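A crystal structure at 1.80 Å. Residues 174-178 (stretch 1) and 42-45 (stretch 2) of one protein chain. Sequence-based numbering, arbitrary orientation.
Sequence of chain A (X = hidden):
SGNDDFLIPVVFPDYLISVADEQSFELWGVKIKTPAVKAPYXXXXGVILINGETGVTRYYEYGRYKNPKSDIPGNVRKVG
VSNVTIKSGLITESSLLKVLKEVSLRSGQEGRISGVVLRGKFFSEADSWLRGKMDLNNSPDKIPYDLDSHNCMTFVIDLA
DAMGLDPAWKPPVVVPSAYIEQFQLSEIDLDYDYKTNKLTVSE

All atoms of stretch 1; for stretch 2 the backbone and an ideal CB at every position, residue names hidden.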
# COMPACT_ATOMS: atom_id res chain seq x y z
N VAL A 174 6.90 -5.23 13.55
CA VAL A 174 6.89 -4.45 12.32
C VAL A 174 6.23 -3.11 12.58
O VAL A 174 5.01 -3.02 12.76
CB VAL A 174 6.18 -5.21 11.19
CG1 VAL A 174 6.26 -4.43 9.89
CG2 VAL A 174 6.81 -6.59 11.04
N VAL A 175 7.03 -2.05 12.54
CA VAL A 175 6.55 -0.68 12.73
C VAL A 175 6.50 -0.01 11.36
O VAL A 175 7.55 0.11 10.71
CB VAL A 175 7.46 0.10 13.69
CG1 VAL A 175 6.84 1.45 14.04
CG2 VAL A 175 7.72 -0.74 14.95
N PRO A 176 5.34 0.44 10.90
CA PRO A 176 5.25 0.90 9.50
C PRO A 176 6.22 2.02 9.20
O PRO A 176 6.95 1.96 8.20
CB PRO A 176 3.78 1.32 9.37
CG PRO A 176 3.06 0.45 10.39
CD PRO A 176 4.02 0.38 11.55
N SER A 177 6.31 3.01 10.09
CA SER A 177 7.19 4.14 9.84
C SER A 177 8.65 3.71 9.79
O SER A 177 9.41 4.16 8.92
CB SER A 177 6.97 5.20 10.91
OG SER A 177 7.36 4.70 12.17
N ALA A 178 9.06 2.83 10.70
CA ALA A 178 10.44 2.36 10.69
C ALA A 178 10.71 1.49 9.48
O ALA A 178 11.75 1.62 8.82
CB ALA A 178 10.75 1.61 11.98
N UNK A 42 3.57 3.45 15.35
CA UNK A 42 3.33 4.67 14.60
C UNK A 42 3.05 4.34 13.12
O UNK A 42 3.74 3.52 12.52
CB UNK A 42 4.53 5.61 14.73
N UNK A 43 2.03 4.97 12.56
CA UNK A 43 1.82 4.99 11.13
C UNK A 43 0.84 3.92 10.66
O UNK A 43 0.56 2.94 11.35
CB UNK A 43 3.16 4.82 10.41
N UNK A 44 0.35 4.11 9.43
CA UNK A 44 -0.52 3.17 8.74
C UNK A 44 0.06 2.92 7.35
O UNK A 44 0.83 3.72 6.83
CB UNK A 44 -1.95 3.70 8.66
N UNK A 45 -0.31 1.79 6.74
CA UNK A 45 0.27 1.42 5.46
C UNK A 45 -0.82 0.93 4.53
O UNK A 45 -1.82 0.37 4.97
CB UNK A 45 1.35 0.35 5.64

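Stretch 1 enters a helix at Pro 176, with Val 175 at the N-cap position, and it meets the other segment through the Pro 176 ring and the first turn. No hydrogen bond crosses between the two stretches, so the rules to be read here are those of packing and backbone shape.

Position 42 sends its CA-to-CB bond sideways. Its ideal CB lies 3.9 Å from Ser 177 OG and 4.8 Å from Val 175 CG1, beside a small hydroxyl and a methyl, with room to run on past both. The backbone is already committed to the contact: the carbonyl O of 42 sits 3.3 Å from Pro 176 CD, 4.0 Å from Val 175 CG1 and 3.6 Å from Ser 177 N, the last not a hydrogen bond. Nothing in stretch 1 supplies a charge, so the choice is loose; a medium aliphatic side chain would suit, and a polar or long flexible one could also be carried. The deposited residue is Leu 42. Its chi1 of -98° lies between wells and its chi2 is t, and the branch leads onward from CB, leaving CB itself as the side-chain atom closest to Ser 177, 3.9 Å from OG.

Position 43 is the most restrictive. Its ideal CB points toward stretch 1 and would come within 3.6 Å of Ser 177 N and 3.7 Å of Pro 176 CB. The backbone angles, 96/163, press the same atom against the carbonyl O of the residue before, and that alone calls for glycine. Gly 43 is what the structure has. The backbone runs close to the proline here: the CA atoms of Gly 43 and Pro 176 are 5.6 Å apart, and Pro 176 CG rests 3.7 Å from Gly 43 O.

Position 44 begins a strand and its CA-to-CB bond points away, with nothing of stretch 1 within 5.5 Å of the ideal CB. Stretch 1 therefore sets almost no rule, and many residues would serve. His 44 fills it, chi1 t, with both ring nitrogens hydrogen-bonded elsewhere in the structure; its backbone N approaches Pro 176 CB at 4.4 Å.

Position 45 turns toward stretch 1 again, as alternation along a strand would lead one to expect. The ideal CB stops 4.6 Å from Pro 176 CB, beside an aliphatic surface with no polar partner, so a small or modest apolar side chain fits the setting. Ala 45 is deposited, and its methyl faces the proline without quite reaching contact.

Stretch 2 42-45: LGHA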
# COMPACT_ATOMS: atom_id res chain seq x y z
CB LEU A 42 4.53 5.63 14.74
CG LEU A 42 4.40 6.75 15.79
CD1 LEU A 42 5.74 7.46 16.07
CD2 LEU A 42 3.34 7.75 15.36
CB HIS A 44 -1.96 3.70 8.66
CG HIS A 44 -2.88 2.87 7.82
ND1 HIS A 44 -3.12 1.53 8.06
CD2 HIS A 44 -3.63 3.19 6.74
CE1 HIS A 44 -3.97 1.07 7.17
NE2 HIS A 44 -4.30 2.05 6.35
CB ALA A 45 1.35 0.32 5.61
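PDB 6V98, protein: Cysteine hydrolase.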